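Local coordinates for short afifavidin (Afifella pfennigii, PDB 6HDT), which forms a strong non-covalent complex with biotin and 2-iminobiotin, although its biological role remains obscure, at residues 4-10 with 35-39; 14-20 with 32-36. Residue numbers count along the deposited sequence, not the author numbering.

Contact 1 (4-10 with 35-39); sequences DMSPRQS and FGAGN
An N-terminal helix with a capping box lies against the turn between strands 30-35 and 40-46 of an avidin-family beta-barrel. Residues 4-6 are extended; S6 is the N-cap of helix 7-14, its OG accepting from Q9 N (2.9 Å) while Q9 OE1 accepts from S6 N (3.0 Å). F35 ends its strand with chi1 m, directing its ring to the helix: F35 CD1 lies 3.7 Å from S10 OG, S10 O sits over one ring face, and P7 CB is 3.4 Å from F35 O. G36, with its CA 4.4 Å from P7 CA, packs against the proline ring (P7 CG to G36 C, 3.9 Å), and water 2 links G36 O (2.9 Å) to S10 OG (2.6 Å). A37 CB touches D4 OD2 (3.5 Å), to which G38 N donates (2.9 Å, 160°). Positive phi at G38 and N39 (59°, 61°) turns the chain toward 40-46. Water 1 donates to M5 O (2.7 Å) and G36 O (2.8 Å) while accepting from N39 N at 2.9 Å.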
ATOM      1  N   ASP A   4       5.549  12.965 -16.825  1.00 29.92           N
ATOM      2  CA  ASP A   4       5.816  11.900 -15.866  1.00 28.30           C
ATOM      3  C   ASP A   4       7.133  12.181 -15.139  1.00 32.10           C
ATOM      4  O   ASP A   4       8.159  12.463 -15.774  1.00 31.21           O
ATOM      5  CB  ASP A   4       5.909  10.502 -16.493  1.00 27.83           C
ATOM      6  CG  ASP A   4       5.767   9.398 -15.446  1.00 38.40           C
ATOM      7  OD1 ASP A   4       5.058   9.635 -14.437  1.00 49.65           O
ATOM      8  OD2 ASP A   4       6.342   8.295 -15.607  1.00 30.61           O
ATOM      9  N   MET A   5       7.093  12.091 -13.810  1.00 31.69           N
ATOM     10  CA  MET A   5       8.291  12.237 -12.984  1.00 30.65           C
ATOM     11  C   MET A   5       9.285  11.135 -13.323  1.00 33.24           C
ATOM     12  O   MET A   5       8.918   9.961 -13.331  1.00 34.00           O
ATOM     13  CB  MET A   5       7.931  12.167 -11.505  1.00 38.68           C
ATOM     14  CG  MET A   5       8.878  12.942 -10.632  1.00 46.21           C
ATOM     15  SD  MET A   5       8.422  14.679 -10.517  1.00 45.89           S
ATOM     16  CE  MET A   5       7.802  14.680  -8.836  1.00 56.75           C
ATOM     17  N   SER A   6      10.535  11.504 -13.614  1.00 30.80           N
ATOM     18  CA  SER A   6      11.586  10.513 -13.805  1.00 25.31           C
ATOM     19  C   SER A   6      11.870   9.740 -12.500  1.00 20.19           C
ATOM     20  O   SER A   6      11.628  10.228 -11.406  1.00 21.22           O
ATOM     21  CB  SER A   6      12.874  11.158 -14.295  1.00 25.93           C
ATOM     22  OG  SER A   6      13.681  11.631 -13.221  1.00 28.76           O
ATOM     23  N   PRO A   7      12.380   8.502 -12.620  1.00 24.98           N
ATOM     24  CA  PRO A   7      12.754   7.780 -11.406  1.00 23.74           C
ATOM     25  C   PRO A   7      13.666   8.610 -10.490  1.00 21.33           C
ATOM     26  O   PRO A   7      13.417   8.680  -9.275  1.00 21.80           O
ATOM     27  CB  PRO A   7      13.451   6.538 -11.958  1.00 24.35           C
ATOM     28  CG  PRO A   7      12.777   6.303 -13.283  1.00 26.51           C
ATOM     29  CD  PRO A   7      12.523   7.675 -13.835  1.00 26.95           C
ATOM     30  N   ARG A   8      14.667   9.290 -11.060  1.00 20.09           N
ATOM     31  CA  ARG A   8      15.586  10.100 -10.249  1.00 23.29           C
ATOM     32  C   ARG A   8      14.881  11.323  -9.608  1.00 20.65           C
ATOM     33  O   ARG A   8      15.100  11.633  -8.449  1.00 22.72           O
ATOM     34  CB  ARG A   8      16.820  10.505 -11.063  1.00 25.53           C
ATOM     35  CG  ARG A   8      17.389  11.877 -10.696  1.00 35.61           C
ATOM     36  CD  ARG A   8      18.883  11.981 -10.949  1.00 42.92           C
ATOM     37  NE  ARG A   8      19.564  11.185  -9.943  1.00 52.39           N
ATOM     38  CZ  ARG A   8      20.176  10.028 -10.174  1.00 54.62           C
ATOM     39  NH1 ARG A   8      20.270   9.533 -11.412  1.00 47.23           N
ATOM     40  NH2 ARG A   8      20.717   9.370  -9.149  1.00 49.88           N
ATOM     41  N   GLN A   9      14.011  11.984 -10.359  1.00 19.13           N
ATOM     42  CA  GLN A   9      13.224  13.095  -9.824  1.00 22.83           C
ATOM     43  C   GLN A   9      12.308  12.622  -8.691  1.00 20.58           C
ATOM     44  O   GLN A   9      12.140  13.302  -7.700  1.00 20.33           O
ATOM     45  CB  GLN A   9      12.405  13.751 -10.931  1.00 24.13           C
ATOM     46  CG  GLN A   9      13.224  14.610 -11.886  1.00 28.22           C
ATOM     47  CD  GLN A   9      12.409  15.024 -13.110  1.00 30.17           C
ATOM     48  OE1 GLN A   9      11.482  14.317 -13.537  1.00 26.43           O
ATOM     49  NE2 GLN A   9      12.759  16.161 -13.687  1.00 32.76           N
ATOM     50  N   SER A  10      11.709  11.434  -8.843  1.00 20.15           N
ATOM     51  CA  SER A  10      10.871  10.905  -7.782  1.00 21.94           C
ATOM     52  C   SER A  10      11.663  10.587  -6.466  1.00 20.43           C
ATOM     53  O   SER A  10      11.181  10.830  -5.331  1.00 24.30           O
ATOM     54  CB  SER A  10      10.103   9.678  -8.318  1.00 22.40           C
ATOM     55  OG  SER A  10       9.306   9.160  -7.316  1.00 25.65           O
ATOM     56  N   PHE A  35      12.664   3.618  -6.824  1.00 18.62           N
ATOM     57  CA  PHE A  35      11.725   4.508  -7.491  1.00 19.79           C
ATOM     58  C   PHE A  35      11.731   4.304  -9.014  1.00 21.56           C
ATOM     59  O   PHE A  35      12.791   4.157  -9.644  1.00 21.92           O
ATOM     60  CB  PHE A  35      12.024   5.955  -7.123  1.00 19.15           C
ATOM     61  CG  PHE A  35      11.816   6.216  -5.684  1.00 20.24           C
ATOM     62  CD1 PHE A  35      10.536   6.441  -5.194  1.00 26.07           C
ATOM     63  CD2 PHE A  35      12.859   6.123  -4.796  1.00 19.62           C
ATOM     64  CE1 PHE A  35      10.314   6.628  -3.850  1.00 26.22           C
ATOM     65  CE2 PHE A  35      12.640   6.318  -3.441  1.00 19.02           C
ATOM     66  CZ  PHE A  35      11.370   6.568  -2.972  1.00 19.19           C
ATOM     67  N   GLY A  36      10.533   4.262  -9.589  1.00 18.76           N
ATOM     68  CA  GLY A  36      10.371   4.111 -11.030  1.00 20.89           C
ATOM     69  C   GLY A  36       9.434   5.137 -11.647  1.00 20.11           C
ATOM     70  O   GLY A  36       9.179   6.183 -11.078  1.00 22.00           O
ATOM     71  N   ALA A  37       8.928   4.811 -12.833  1.00 23.45           N
ATOM     72  CA  ALA A  37       8.048   5.689 -13.583  1.00 21.46           C
ATOM     73  C   ALA A  37       6.629   5.571 -13.027  1.00 23.42           C
ATOM     74  O   ALA A  37       6.318   4.641 -12.292  1.00 26.95           O
ATOM     75  CB  ALA A  37       8.058   5.307 -15.036  1.00 22.11           C
ATOM     76  N   GLY A  38       5.776   6.525 -13.375  1.00 22.91           N
ATOM     77  CA  GLY A  38       4.421   6.530 -12.895  1.00 19.73           C
ATOM     78  C   GLY A  38       4.325   6.567 -11.382  1.00 17.59           C
ATOM     79  O   GLY A  38       3.461   5.923 -10.818  1.00 21.57           O
ATOM     80  N   ASN A  39       5.197   7.323 -10.697  1.00 18.03           N
ATOM     81  CA  ASN A  39       5.169   7.384  -9.216  1.00 18.85           C
ATOM     82  C   ASN A  39       5.415   6.022  -8.522  1.00 18.24           C
ATOM     83  O   ASN A  39       5.131   5.859  -7.319  1.00 20.28           O
ATOM     84  CB  ASN A  39       3.839   8.015  -8.697  1.00 21.75           C
ATOM     85  CG  ASN A  39       3.523   9.377  -9.344  1.00 23.00           C
ATOM     86  OD1 ASN A  39       2.354   9.763  -9.557  1.00 24.14           O
ATOM     87  ND2 ASN A  39       4.551  10.095  -9.665  1.00 23.24           N
TER
HETATM   88  O   HOH W   1       7.734   8.599 -11.301  1.00 21.79           O
HETATM   89  O   HOH W   2       8.583   6.877  -8.357  1.00 19.96           O

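Contact 2 (14-20 with 32-36); sequences FGVPAVS and TLVFG
At the entry into the first barrel strand, the segment following helix 7-14 meets the end of strand 30-35. F14 closes the helix, and G15 (phi 121°) is the C-prime residue of a Schellman motif. V16 to V19 then carry the chain round to S20, which pairs antiparallel with V34 as a non-hydrogen-bonded pair, CA to CA 4.4 Å. One backbone bond fixes this register: F35 N donates to V19 O at 3.0 Å and 166°. Two CA-H...O contacts support it, S20 CA to L33 O at 3.1 Å and V34 CA to V19 O at 3.5 Å. With F35 at chi1 m and F14 at chi1 t, the two rings meet obliquely, centroids 5.5 Å apart and planes at 46°; F14 CD2 is 3.7 Å from F35 CZ. V16 CG2 lies 4.2 Å from F35 CE2, and V19 CG2 packs 4.1 Å from V34 CG1. A helix whose last residue, F14, packs on F35 thus leads into the antiparallel, up-and-down barrel of the avidin fold.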
ATOM      1  N   PHE A  14      11.564  12.482  -2.772  1.00 21.18           N
ATOM      2  CA  PHE A  14      11.432  11.770  -1.503  1.00 18.01           C
ATOM      3  C   PHE A  14      12.501  12.169  -0.474  1.00 21.42           C
ATOM      4  O   PHE A  14      12.235  12.154   0.713  1.00 26.11           O
ATOM      5  CB  PHE A  14      11.390  10.271  -1.751  1.00 18.98           C
ATOM      6  CG  PHE A  14      10.969   9.474  -0.563  1.00 18.85           C
ATOM      7  CD1 PHE A  14       9.659   9.535  -0.075  1.00 16.27           C
ATOM      8  CD2 PHE A  14      11.878   8.646   0.073  1.00 17.99           C
ATOM      9  CE1 PHE A  14       9.292   8.760   1.004  1.00 22.87           C
ATOM     10  CE2 PHE A  14      11.502   7.853   1.150  1.00 23.06           C
ATOM     11  CZ  PHE A  14      10.219   7.920   1.615  1.00 19.44           C
ATOM     12  N   GLY A  15      13.687  12.547  -0.950  1.00 23.21           N
ATOM     13  CA  GLY A  15      14.781  13.026  -0.111  1.00 24.30           C
ATOM     14  C   GLY A  15      16.058  12.192  -0.227  1.00 22.50           C
ATOM     15  O   GLY A  15      16.969  12.341   0.561  1.00 26.38           O
ATOM     16  N   VAL A  16      16.145  11.302  -1.204  1.00 19.82           N
ATOM     17  CA  VAL A  16      17.336  10.478  -1.336  1.00 20.68           C
ATOM     18  C   VAL A  16      17.999  10.764  -2.685  1.00 24.18           C
ATOM     19  O   VAL A  16      17.325  11.116  -3.661  1.00 33.41           O
ATOM     20  CB  VAL A  16      17.015   8.977  -1.122  1.00 21.26           C
ATOM     21  CG1 VAL A  16      16.462   8.778   0.291  1.00 20.12           C
ATOM     22  CG2 VAL A  16      16.029   8.442  -2.128  1.00 22.88           C
ATOM     23  N   PRO A  17      19.329  10.627  -2.750  1.00 35.15           N
ATOM     24  CA  PRO A  17      19.991  11.058  -3.966  1.00 36.37           C
ATOM     25  C   PRO A  17      19.972  10.013  -5.085  1.00 30.02           C
ATOM     26  O   PRO A  17      20.338  10.334  -6.204  1.00 39.13           O
ATOM     27  CB  PRO A  17      21.418  11.353  -3.477  1.00 39.36           C
ATOM     28  CG  PRO A  17      21.631  10.398  -2.336  1.00 37.37           C
ATOM     29  CD  PRO A  17      20.276  10.016  -1.795  1.00 32.03           C
ATOM     30  N   ALA A  18      19.495   8.794  -4.817  1.00 24.76           N
ATOM     31  CA  ALA A  18      19.672   7.724  -5.776  1.00 22.57           C
ATOM     32  C   ALA A  18      18.366   7.024  -5.957  1.00 22.44           C
ATOM     33  O   ALA A  18      17.521   7.039  -5.091  1.00 24.73           O
ATOM     34  CB  ALA A  18      20.730   6.739  -5.299  1.00 27.39           C
ATOM     35  N   VAL A  19      18.229   6.412  -7.109  1.00 22.71           N
ATOM     36  CA  VAL A  19      17.004   5.768  -7.496  1.00 22.79           C
ATOM     37  C   VAL A  19      16.668   4.585  -6.549  1.00 22.46           C
ATOM     38  O   VAL A  19      15.487   4.301  -6.261  1.00 20.29           O
ATOM     39  CB  VAL A  19      17.022   5.399  -9.008  1.00 32.01           C
ATOM     40  CG1 VAL A  19      18.401   4.994  -9.493  1.00 41.75           C
ATOM     41  CG2 VAL A  19      16.037   4.293  -9.326  1.00 29.72           C
ATOM     42  N   SER A  20      17.711   3.926  -6.064  1.00 20.46           N
ATOM     43  CA  SER A  20      17.586   2.903  -5.034  1.00 22.74           C
ATOM     44  C   SER A  20      18.187   3.386  -3.717  1.00 22.27           C
ATOM     45  O   SER A  20      19.079   4.235  -3.686  1.00 24.21           O
ATOM     46  CB  SER A  20      18.251   1.616  -5.479  1.00 27.81           C
ATOM     47  OG  SER A  20      19.609   1.850  -5.807  1.00 36.55           O
ATOM     48  N   THR A  32      14.839  -2.466   0.658  1.00 18.02           N
ATOM     49  CA  THR A  32      15.373  -1.615  -0.372  1.00 17.69           C
ATOM     50  C   THR A  32      14.218  -1.069  -1.206  1.00 18.87           C
ATOM     51  O   THR A  32      13.291  -1.790  -1.566  1.00 23.33           O
ATOM     52  CB  THR A  32      16.421  -2.352  -1.243  1.00 21.72           C
ATOM     53  OG1 THR A  32      17.551  -2.725  -0.449  1.00 22.05           O
ATOM     54  CG2 THR A  32      16.874  -1.485  -2.404  1.00 21.24           C
ATOM     55  N   LEU A  33      14.289   0.221  -1.504  1.00 17.68           N
ATOM     56  CA  LEU A  33      13.290   0.914  -2.300  1.00 19.66           C
ATOM     57  C   LEU A  33      13.882   1.339  -3.617  1.00 19.41           C
ATOM     58  O   LEU A  33      14.978   1.922  -3.685  1.00 20.54           O
ATOM     59  CB  LEU A  33      12.753   2.161  -1.575  1.00 18.72           C
ATOM     60  CG  LEU A  33      12.015   1.916  -0.259  1.00 19.97           C
ATOM     61  CD1 LEU A  33      11.593   3.237   0.340  1.00 22.66           C
ATOM     62  CD2 LEU A  33      10.814   1.013  -0.471  1.00 20.68           C
ATOM     63  N   VAL A  34      13.125   1.094  -4.660  1.00 16.44           N
ATOM     64  CA  VAL A  34      13.486   1.500  -6.012  1.00 19.13           C
ATOM     65  C   VAL A  34      12.361   2.351  -6.573  1.00 18.67           C
ATOM     66  O   VAL A  34      11.221   1.897  -6.712  1.00 19.50           O
ATOM     67  CB  VAL A  34      13.753   0.288  -6.940  1.00 19.73           C
ATOM     68  CG1 VAL A  34      14.404   0.749  -8.225  1.00 20.47           C
ATOM     69  CG2 VAL A  34      14.645  -0.736  -6.258  1.00 24.66           C
ATOM     70  N   PHE A  35      12.664   3.618  -6.824  1.00 18.62           N
ATOM     71  CA  PHE A  35      11.725   4.508  -7.491  1.00 19.79           C
ATOM     72  C   PHE A  35      11.731   4.304  -9.014  1.00 21.56           C
ATOM     73  O   PHE A  35      12.791   4.157  -9.644  1.00 21.92           O
ATOM     74  CB  PHE A  35      12.024   5.955  -7.123  1.00 19.15           C
ATOM     75  CG  PHE A  35      11.816   6.216  -5.684  1.00 20.24           C
ATOM     76  CD1 PHE A  35      10.536   6.441  -5.194  1.00 26.07           C
ATOM     77  CD2 PHE A  35      12.859   6.123  -4.796  1.00 19.62           C
ATOM     78  CE1 PHE A  35      10.314   6.628  -3.850  1.00 26.22           C
ATOM     79  CE2 PHE A  35      12.640   6.318  -3.441  1.00 19.02           C
ATOM     80  CZ  PHE A  35      11.370   6.568  -2.972  1.00 19.19           C
ATOM     81  N   GLY A  36      10.533   4.262  -9.589  1.00 18.76           N
ATOM     82  CA  GLY A  36      10.371   4.111 -11.030  1.00 20.89           C
ATOM     83  C   GLY A  36       9.434   5.137 -11.647  1.00 20.11           C
ATOM     84  O   GLY A  36       9.179   6.183 -11.078  1.00 22.00           O
TER

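Contacts 1 and 2 have centres 9 Å apart and share F35 and G36, so helix 7-14 is held against the end of strand 30-35 both near its start and at its finish. The F35 ring joins them: S10 meets it in contact 1, F14 and V16 in contact 2, and T65 of strand 58-66 also touches it. A second tie bypasses the strand, R8 NH2 lying 3.1 Å from P17 O in a probable hydrogen bond. Contact 1 lies away from the biotin site. Contact 2 comes closer, the L33 side chain being about 7 Å from that of Y45, which probably binds biotin, and about 12 Å from the bound biotin.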